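Local coordinates for insect group II chitinase (Ostrinia furnacalis, PDB 5Y2C), which probably hydrolyses the beta-1,4 linkages of chitin in insects as a family 18 glycoside hydrolase that binds chitin oligosaccharides in its substrate pocket, at residues P246-S251 / R279-F284; T10-Y15 / I36-V41; V5-T10 / E30-I35. All coordinates share one frame; numbering follows the deposited sequence.

Contact 1. Residues P246-S251 / R279-F284; sequences PFYGQS and RGFLSF. With NAG (2-acetamido-2-deoxy-beta-D-glucopyranose), chain C; NAG (2-acetamido-2-deoxy-beta-D-glucopyranose), chain B.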
# COMPACT_ATOMS: atom_id res chain seq x y z
N PRO A 246 1.72 6.23 0.14
CA PRO A 246 2.36 5.80 -1.11
C PRO A 246 3.76 6.40 -1.25
O PRO A 246 3.97 7.59 -0.98
CB PRO A 246 1.41 6.32 -2.19
CG PRO A 246 0.80 7.58 -1.57
CD PRO A 246 0.72 7.31 -0.07
N PHE A 247 4.71 5.57 -1.67
CA PHE A 247 6.07 6.01 -1.97
C PHE A 247 6.27 6.25 -3.47
O PHE A 247 7.40 6.19 -3.98
CB PHE A 247 7.09 4.98 -1.45
CG PHE A 247 7.28 4.98 0.06
CD1 PHE A 247 6.54 5.82 0.88
CD2 PHE A 247 8.22 4.14 0.65
CE1 PHE A 247 6.73 5.81 2.28
CE2 PHE A 247 8.41 4.12 2.03
CZ PHE A 247 7.66 4.97 2.85
N TYR A 248 5.19 6.55 -4.17
CA TYR A 248 5.19 6.71 -5.61
C TYR A 248 4.13 7.74 -5.97
O TYR A 248 3.23 8.03 -5.16
CB TYR A 248 4.88 5.38 -6.31
CG TYR A 248 3.47 4.94 -6.02
CD1 TYR A 248 3.16 4.25 -4.86
CD2 TYR A 248 2.43 5.26 -6.90
CE1 TYR A 248 1.87 3.87 -4.58
CE2 TYR A 248 1.13 4.88 -6.62
CZ TYR A 248 0.86 4.19 -5.45
OH TYR A 248 -0.42 3.80 -5.15
N GLY A 249 4.21 8.28 -7.18
CA GLY A 249 3.25 9.27 -7.66
C GLY A 249 2.41 8.80 -8.83
O GLY A 249 2.84 7.96 -9.62
N GLN A 250 1.21 9.35 -8.96
CA GLN A 250 0.39 9.13 -10.14
C GLN A 250 0.74 10.18 -11.19
O GLN A 250 0.76 11.38 -10.89
CB GLN A 250 -1.11 9.19 -9.81
CG GLN A 250 -1.59 8.02 -8.96
CD GLN A 250 -1.68 6.71 -9.74
OE1 GLN A 250 -1.67 6.71 -10.97
NE2 GLN A 250 -1.73 5.60 -9.02
N SER A 251 1.10 9.72 -12.39
CA SER A 251 1.54 10.59 -13.48
C SER A 251 0.47 10.66 -14.57
O SER A 251 -0.28 9.70 -14.79
CB SER A 251 2.86 10.13 -14.09
OG SER A 251 2.73 8.90 -14.76
N ARG A 279 3.73 3.30 -17.52
CA ARG A 279 3.00 4.54 -17.72
C ARG A 279 1.97 4.71 -16.63
O ARG A 279 1.23 3.78 -16.31
CB ARG A 279 2.30 4.53 -19.07
CG ARG A 279 3.16 4.92 -20.24
CD ARG A 279 2.23 5.26 -21.37
NE ARG A 279 2.92 6.01 -22.39
CZ ARG A 279 2.79 7.31 -22.61
NH1 ARG A 279 1.98 8.04 -21.86
NH2 ARG A 279 3.49 7.87 -23.58
N GLY A 280 1.90 5.90 -16.05
CA GLY A 280 0.88 6.22 -15.07
C GLY A 280 1.40 6.36 -13.65
O GLY A 280 0.68 6.91 -12.81
N PHE A 281 2.61 5.90 -13.36
CA PHE A 281 3.17 6.14 -12.04
C PHE A 281 4.68 6.24 -12.15
O PHE A 281 5.28 5.83 -13.15
CB PHE A 281 2.71 5.07 -11.02
CG PHE A 281 3.58 3.83 -10.93
CD1 PHE A 281 4.72 3.80 -10.13
CD2 PHE A 281 3.22 2.69 -11.57
CE1 PHE A 281 5.48 2.66 -10.02
CE2 PHE A 281 3.98 1.54 -11.46
CZ PHE A 281 5.11 1.53 -10.69
N LEU A 282 5.26 6.90 -11.15
CA LEU A 282 6.70 7.06 -11.01
C LEU A 282 7.07 6.82 -9.55
O LEU A 282 6.34 7.24 -8.64
CB LEU A 282 7.16 8.46 -11.45
CG LEU A 282 6.89 8.86 -12.90
CD1 LEU A 282 6.96 10.36 -13.08
CD2 LEU A 282 7.83 8.17 -13.86
N SER A 283 8.20 6.16 -9.34
CA SER A 283 8.71 6.00 -7.98
C SER A 283 9.11 7.35 -7.42
O SER A 283 9.33 8.32 -8.16
CB SER A 283 9.90 5.06 -7.98
OG SER A 283 11.01 5.69 -8.60
N PHE A 284 9.23 7.42 -6.10
CA PHE A 284 9.65 8.68 -5.49
C PHE A 284 11.04 9.09 -5.97
O PHE A 284 11.27 10.26 -6.25
CB PHE A 284 9.64 8.59 -3.97
CG PHE A 284 10.01 9.90 -3.29
CD1 PHE A 284 9.24 11.04 -3.50
CD2 PHE A 284 11.10 9.97 -2.44
CE1 PHE A 284 9.57 12.24 -2.88
CE2 PHE A 284 11.43 11.17 -1.81
CZ PHE A 284 10.68 12.30 -2.02
C1 NAG C . 0.50 -2.49 -7.73
C2 NAG C . 1.68 -2.00 -8.51
C3 NAG C . 1.66 -2.61 -9.90
C4 NAG C . 1.60 -4.12 -9.80
C5 NAG C . 0.45 -4.52 -8.91
C6 NAG C . 0.41 -6.01 -8.64
C7 NAG C . 2.64 0.08 -7.93
C8 NAG C . 2.49 1.54 -8.04
N2 NAG C . 1.78 -0.60 -8.59
O3 NAG C . 2.81 -2.20 -10.53
O4 NAG C . 1.46 -4.73 -11.03
O5 NAG C . 0.68 -3.85 -7.71
O6 NAG C . -0.83 -6.42 -8.12
O7 NAG C . 3.48 -0.41 -7.29
C1 NAG B . -2.74 -1.56 -4.02
C2 NAG B . -2.07 -2.91 -3.91
C3 NAG B . -0.93 -3.11 -4.91
C4 NAG B . -0.59 -1.94 -5.80
C5 NAG B . -0.56 -0.73 -4.89
C6 NAG B . -0.31 0.58 -5.57
C7 NAG B . -2.03 -4.09 -1.82
C8 NAG B . -1.43 -4.11 -0.48
N2 NAG B . -1.57 -3.17 -2.59
O3 NAG B . -1.24 -4.24 -5.66
O4 NAG B . 0.62 -2.12 -6.42
O5 NAG B . -1.75 -0.60 -4.13
O6 NAG B . -1.16 0.75 -6.65
O7 NAG B . -2.85 -4.86 -2.13
O HOH W 1 4.89 7.36 -15.48
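Gly-249 and Leu-282 form the hydrogen-bonded pair at the middle of a short antiparallel ladder, flanked by the non-hydrogen-bonded pairs Tyr-248/Ser-283 and Gln-250/Phe-281. The axes of strands 248-251 and 281-283 approach to 4.6 Å and run at 154°. Gly-249 N gives a nearly straight bond to Leu-282 O at 2.8 Å, and Leu-282 N returns one to Gly-249 O. Farther along, Ser-251 N binds Gly-280 O at 2.9 Å from well above the carbonyl plane; at the other end Phe-284 N reaches Phe-247 O only weakly. A water lies between Ser-251 OG and Phe-281 O.

Tyr-248 and Phe-281, both of the glycan pocket, meet the sugar. Their rings are turned 78° against each other with centroids 5.8 Å apart, and the two faces form a corner that holds the acetamide methyl of the chain C NAG. This C8 lies over the centre of both rings, 3.8 Å above the plane of Tyr-248 and 3.5 Å above that of Phe-281. In Phe-281, CG stands between the backbone N and carbonyl carbon (chi1 89°), which swings the ring up to the sugar. Tyr-248 OH touches C6 of the chain B NAG at 3.2 Å and is bonded to Asp-196, which also receives Gln-250 NE2; that amide nitrogen sits in plane at the edge of the tyrosine ring. Carried on strand 241-254 of the TIM barrel and the adjoining antiparallel strand 281-283, the two rings are consistent with the aromatic-lined substrate site of family 18 chitinases.

Contact 2. Residues T10-Y15 / I36-V41; sequences TNWAWY and IYAFAV. With NAG (2-acetamido-2-deoxy-beta-D-glucopyranose), chain B.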
# COMPACT_ATOMS: atom_id res chain seq x y z
N THR A 10 8.21 -5.97 -2.23
CA THR A 10 7.66 -6.52 -3.47
C THR A 10 8.71 -7.37 -4.17
O THR A 10 9.79 -6.87 -4.49
CB THR A 10 7.12 -5.43 -4.41
OG1 THR A 10 8.18 -4.63 -4.93
CG2 THR A 10 6.15 -4.55 -3.68
N ASN A 11 8.38 -8.63 -4.43
CA ASN A 11 9.38 -9.52 -5.02
C ASN A 11 9.75 -9.11 -6.44
O ASN A 11 10.91 -9.31 -6.85
CB ASN A 11 8.91 -10.98 -4.96
CG ASN A 11 7.58 -11.22 -5.64
OD1 ASN A 11 6.89 -10.28 -6.04
ND2 ASN A 11 7.20 -12.48 -5.75
N TRP A 12 8.83 -8.51 -7.21
CA TRP A 12 9.15 -8.14 -8.59
C TRP A 12 10.07 -6.92 -8.69
O TRP A 12 10.56 -6.63 -9.79
CB TRP A 12 7.85 -7.91 -9.39
CG TRP A 12 7.03 -6.74 -8.95
CD1 TRP A 12 7.13 -5.46 -9.39
CD2 TRP A 12 5.99 -6.75 -7.97
NE1 TRP A 12 6.21 -4.66 -8.75
CE2 TRP A 12 5.50 -5.43 -7.87
CE3 TRP A 12 5.42 -7.74 -7.15
CZ2 TRP A 12 4.47 -5.07 -6.99
CZ3 TRP A 12 4.40 -7.38 -6.27
CH2 TRP A 12 3.93 -6.06 -6.20
N ALA A 13 10.36 -6.22 -7.60
CA ALA A 13 11.36 -5.15 -7.65
C ALA A 13 12.74 -5.69 -7.99
O ALA A 13 13.66 -4.90 -8.23
CB ALA A 13 11.43 -4.42 -6.30
N TRP A 14 12.93 -7.01 -7.96
CA TRP A 14 14.18 -7.60 -8.42
C TRP A 14 14.37 -7.40 -9.92
O TRP A 14 15.48 -7.12 -10.38
CB TRP A 14 14.17 -9.09 -8.07
CG TRP A 14 15.50 -9.73 -8.27
CD1 TRP A 14 16.50 -9.84 -7.33
CD2 TRP A 14 15.99 -10.34 -9.46
NE1 TRP A 14 17.58 -10.49 -7.89
CE2 TRP A 14 17.29 -10.81 -9.18
CE3 TRP A 14 15.46 -10.54 -10.74
CZ2 TRP A 14 18.08 -11.46 -10.14
CZ3 TRP A 14 16.25 -11.20 -11.70
CH2 TRP A 14 17.54 -11.65 -11.39
N TYR A 15 13.30 -7.55 -10.70
CA TYR A 15 13.35 -7.48 -12.16
C TYR A 15 13.28 -6.02 -12.60
O TYR A 15 12.32 -5.56 -13.21
CB TYR A 15 12.20 -8.26 -12.78
CG TYR A 15 12.02 -9.68 -12.32
CD1 TYR A 15 12.83 -10.70 -12.80
CD2 TYR A 15 10.99 -10.01 -11.45
CE1 TYR A 15 12.64 -12.02 -12.39
CE2 TYR A 15 10.79 -11.32 -11.04
CZ TYR A 15 11.62 -12.32 -11.52
OH TYR A 15 11.43 -13.62 -11.11
N ILE A 36 5.64 -7.07 4.99
CA ILE A 36 4.70 -7.87 4.23
C ILE A 36 5.35 -8.22 2.90
O ILE A 36 5.75 -7.32 2.14
CB ILE A 36 3.38 -7.13 3.98
CG1 ILE A 36 2.78 -6.56 5.28
CG2 ILE A 36 2.41 -8.09 3.31
CD1 ILE A 36 2.64 -7.55 6.41
N TYR A 37 5.44 -9.51 2.61
CA TYR A 37 6.03 -10.02 1.37
C TYR A 37 4.94 -10.07 0.30
O TYR A 37 4.05 -10.93 0.34
CB TYR A 37 6.64 -11.39 1.62
CG TYR A 37 7.53 -11.92 0.52
CD1 TYR A 37 7.01 -12.26 -0.72
CD2 TYR A 37 8.88 -12.13 0.75
CE1 TYR A 37 7.82 -12.75 -1.73
CE2 TYR A 37 9.70 -12.63 -0.24
CZ TYR A 37 9.17 -12.93 -1.48
OH TYR A 37 10.00 -13.43 -2.45
N ALA A 38 5.02 -9.17 -0.68
CA ALA A 38 4.03 -9.09 -1.74
C ALA A 38 4.61 -9.62 -3.06
O ALA A 38 5.74 -9.27 -3.42
CB ALA A 38 3.55 -7.64 -1.92
N PHE A 39 3.86 -10.48 -3.75
CA PHE A 39 2.60 -11.07 -3.28
C PHE A 39 2.67 -12.57 -3.51
O PHE A 39 3.41 -13.02 -4.40
CB PHE A 39 1.37 -10.54 -4.07
CG PHE A 39 0.93 -9.16 -3.70
CD1 PHE A 39 0.36 -8.90 -2.46
CD2 PHE A 39 1.04 -8.11 -4.62
CE1 PHE A 39 -0.05 -7.63 -2.12
CE2 PHE A 39 0.61 -6.82 -4.29
CZ PHE A 39 0.07 -6.58 -3.03
N ALA A 40 1.90 -13.34 -2.75
CA ALA A 40 1.51 -14.68 -3.18
C ALA A 40 0.13 -14.60 -3.82
O ALA A 40 -0.56 -13.57 -3.75
CB ALA A 40 1.53 -15.69 -2.02
N VAL A 41 -0.27 -15.70 -4.47
CA VAL A 41 -1.50 -15.72 -5.25
C VAL A 41 -2.35 -16.93 -4.89
O VAL A 41 -1.89 -17.89 -4.26
CB VAL A 41 -1.20 -15.67 -6.77
CG1 VAL A 41 -0.48 -14.35 -7.11
CG2 VAL A 41 -0.36 -16.88 -7.20
C1 NAG B . -2.74 -1.56 -4.02
C2 NAG B . -2.07 -2.91 -3.91
C3 NAG B . -0.93 -3.11 -4.91
C4 NAG B . -0.59 -1.94 -5.80
C5 NAG B . -0.56 -0.73 -4.89
C6 NAG B . -0.31 0.58 -5.57
C7 NAG B . -2.03 -4.09 -1.82
C8 NAG B . -1.43 -4.11 -0.48
N2 NAG B . -1.57 -3.17 -2.59
O3 NAG B . -1.24 -4.24 -5.66
O4 NAG B . 0.62 -2.12 -6.42
O5 NAG B . -1.75 -0.60 -4.13
O6 NAG B . -1.16 0.75 -6.65
O7 NAG B . -2.85 -4.86 -2.13
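Tyr-37 is the first residue of 36-41, on strand 34-42, to meet the turn at Asn-11, where the neighbouring parallel strand of the family 18 TIM barrel ends and passes into a 3-10 segment. Its CG is anti to the backbone N (chi1 -168°), carrying the ring across the side chain of Asn-11, whose CB lies 3.7 Å from Tyr-37 OH. The Asn-11 amide and the ring stand steeply to each other, planes 72° apart, and Tyr-37 OH and Asn-11 ND2 both bond to Asp-57, which ties the two side chains together.

Ala-38 pairs with Thr-10 as the parallel bridge. Ala-38 O accepts Asn-11 N at 2.9 Å, almost along the C=O axis, and also receives the CA-H of Thr-10. Asn-11 OD1 comes within 3.0 Å of the same Ala-38 O, two acceptors side by side with no bond between them.

A cis peptide leads into Phe-39, whose ring has the methyl of Ala-38 over the centre of one face. Trp-12 approaches from the turn: its CZ3 lies 3.8 Å from Phe-39 CD2, which sits at the indole edge near its plane. The two six-membered rings are inclined by only 24° but slid apart, so they scarcely overlap. The far end of Phe-39 reaches the chain B sugar, with CZ against the acetamide carbon C7 and CE2 3.5 Å from the hydroxyl O3.

Contact 3. Residues V5-T10 / E30-I35; sequences VVCYYT and ELCTHI. With NAG (2-acetamido-2-deoxy-beta-D-glucopyranose), chain B.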
# COMPACT_ATOMS: atom_id res chain seq x y z
N VAL A 5 4.97 0.18 11.96
CA VAL A 5 5.40 0.64 10.65
C VAL A 5 5.41 -0.60 9.76
O VAL A 5 6.36 -1.39 9.81
CB VAL A 5 6.76 1.34 10.67
CG1 VAL A 5 7.17 1.74 9.25
CG2 VAL A 5 6.73 2.57 11.57
N VAL A 6 4.34 -0.79 8.98
CA VAL A 6 4.15 -1.98 8.15
C VAL A 6 4.74 -1.69 6.77
O VAL A 6 4.27 -0.80 6.05
CB VAL A 6 2.66 -2.35 8.04
CG1 VAL A 6 2.46 -3.55 7.13
CG2 VAL A 6 2.05 -2.62 9.43
N CYS A 7 5.78 -2.43 6.40
CA CYS A 7 6.51 -2.22 5.16
C CYS A 7 6.15 -3.30 4.17
O CYS A 7 6.26 -4.49 4.48
CB CYS A 7 8.01 -2.25 5.39
SG CYS A 7 8.67 -1.06 6.57
N TYR A 8 5.74 -2.89 2.96
CA TYR A 8 5.50 -3.84 1.89
C TYR A 8 6.79 -4.01 1.10
O TYR A 8 7.37 -3.03 0.61
CB TYR A 8 4.35 -3.37 1.01
CG TYR A 8 3.01 -3.72 1.62
CD1 TYR A 8 2.38 -2.86 2.52
CD2 TYR A 8 2.40 -4.94 1.35
CE1 TYR A 8 1.17 -3.20 3.08
CE2 TYR A 8 1.20 -5.28 1.92
CZ TYR A 8 0.59 -4.41 2.78
OH TYR A 8 -0.61 -4.76 3.34
N TYR A 9 7.27 -5.25 1.04
CA TYR A 9 8.37 -5.65 0.19
C TYR A 9 7.75 -6.33 -1.03
O TYR A 9 6.83 -7.14 -0.88
CB TYR A 9 9.33 -6.60 0.93
CG TYR A 9 10.24 -7.39 0.00
CD1 TYR A 9 11.49 -6.88 -0.38
CD2 TYR A 9 9.85 -8.62 -0.51
CE1 TYR A 9 12.31 -7.58 -1.24
CE2 TYR A 9 10.66 -9.33 -1.37
CZ TYR A 9 11.89 -8.80 -1.73
OH TYR A 9 12.70 -9.52 -2.59
N THR A 10 8.21 -5.97 -2.23
CA THR A 10 7.66 -6.52 -3.47
C THR A 10 8.71 -7.37 -4.17
O THR A 10 9.79 -6.87 -4.49
CB THR A 10 7.12 -5.43 -4.41
OG1 THR A 10 8.18 -4.63 -4.93
CG2 THR A 10 6.15 -4.55 -3.68
N GLU A 30 15.67 -2.18 10.82
CA GLU A 30 15.40 -1.16 11.83
C GLU A 30 14.26 -0.24 11.45
O GLU A 30 13.69 0.41 12.33
CB GLU A 30 16.63 -0.25 12.06
CG GLU A 30 17.84 -0.88 12.75
CD GLU A 30 19.02 0.09 12.84
OE1 GLU A 30 19.16 0.99 11.97
OE2 GLU A 30 19.79 -0.01 13.83
N LEU A 31 13.89 -0.18 10.16
CA LEU A 31 12.88 0.76 9.73
C LEU A 31 11.50 0.15 9.61
O LEU A 31 10.59 0.80 9.11
CB LEU A 31 13.30 1.38 8.40
CG LEU A 31 14.57 2.22 8.48
CD1 LEU A 31 14.89 2.80 7.10
CD2 LEU A 31 14.42 3.31 9.54
N CYS A 32 11.33 -1.10 10.06
CA CYS A 32 10.02 -1.75 10.01
C CYS A 32 9.76 -2.52 11.29
O CYS A 32 10.66 -3.16 11.83
CB CYS A 32 9.91 -2.71 8.81
SG CYS A 32 10.37 -1.99 7.21
N THR A 33 8.52 -2.47 11.76
CA THR A 33 8.09 -3.43 12.77
C THR A 33 7.54 -4.70 12.13
O THR A 33 7.67 -5.79 12.70
CB THR A 33 7.02 -2.81 13.69
OG1 THR A 33 5.83 -2.55 12.94
CG2 THR A 33 7.52 -1.51 14.32
N HIS A 34 6.96 -4.56 10.94
CA HIS A 34 6.36 -5.67 10.22
C HIS A 34 6.67 -5.51 8.74
O HIS A 34 6.58 -4.41 8.19
CB HIS A 34 4.84 -5.72 10.45
CG HIS A 34 4.43 -5.77 11.90
ND1 HIS A 34 4.58 -4.69 12.74
CD2 HIS A 34 3.84 -6.75 12.63
CE1 HIS A 34 4.11 -5.01 13.94
NE2 HIS A 34 3.66 -6.25 13.90
N ILE A 35 7.09 -6.59 8.11
CA ILE A 35 7.33 -6.64 6.68
C ILE A 35 6.27 -7.54 6.07
O ILE A 35 5.98 -8.62 6.60
CB ILE A 35 8.75 -7.16 6.35
CG1 ILE A 35 9.80 -6.17 6.83
CG2 ILE A 35 8.90 -7.35 4.87
CD1 ILE A 35 11.18 -6.78 6.96
C1 NAG B . -2.74 -1.56 -4.02
C2 NAG B . -2.07 -2.91 -3.91
C3 NAG B . -0.93 -3.11 -4.91
C4 NAG B . -0.59 -1.94 -5.80
C5 NAG B . -0.56 -0.73 -4.89
C6 NAG B . -0.31 0.58 -5.57
C7 NAG B . -2.03 -4.09 -1.82
C8 NAG B . -1.43 -4.11 -0.48
N2 NAG B . -1.57 -3.17 -2.59
O3 NAG B . -1.24 -4.24 -5.66
O4 NAG B . 0.62 -2.12 -6.42
O5 NAG B . -1.75 -0.60 -4.13
O6 NAG B . -1.16 0.75 -6.65
O7 NAG B . -2.85 -4.86 -2.13
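Cys-7 and Cys-32 point their sulfurs at each other and close a disulfide, SG to SG 2.0 Å with chi3 -100°. Each SG lies anti to its own carbonyl carbon (chi1 -58° in Cys-7), beside the backbone N. The bridge joins strand 4-10 to the loop leading into strand 34-42. Thr-33 meets the backbone of Val-5: its OG1 accepts Val-5 N at 3.0 Å. Val-5 O takes Thr-33 N at 3.1 Å and, weakly, His-34 N. A valine in place of Thr-33 would probably leave Val-5 N without its hydroxyl acceptor. Farther on, Cys-7 N binds His-34 O at 2.8 Å, and Tyr-9 CB rests against Ile-35 CG2 at 4.0 Å. Val-5 CG1 touches Leu-31 O at 3.5 Å.

The sheet is parallel here, Val-6 and His-34 facing one side, Cys-7 and Ile-35 the other. Tyr-9 and Ile-35 pack on helix 62-67. Helix 361-371 touches Val-5, Leu-31 and Thr-33, and strand 339-343 hydrogen-bonds to Val-6 and Tyr-8 along the other edge of strand 4-10, which thus runs between two parallel barrel neighbours.

Contacts 2 and 3 lie along the neighbouring parallel strands 4-10 and 34-42, with the turn after strand 4-10 and the loop before strand 34-42 at the two ends. They share Thr-10, their centres lie about 13 Å apart, and Ile-36 N and Ala-38 N probably bond to Cys-7 O and Tyr-9 O. Strand 241-254 of contact 1 pairs in parallel with strand 339-343, which also neighbours strand 4-10; contact 1 is centred about 17 Å from contact 2 and 19 Å from contact 3. The chain B NAG meets Tyr-248, Phe-39 and Tyr-8, whose CE2 is 3.7 Å from its C8, while Tyr-8 OH bonds to Asp-121.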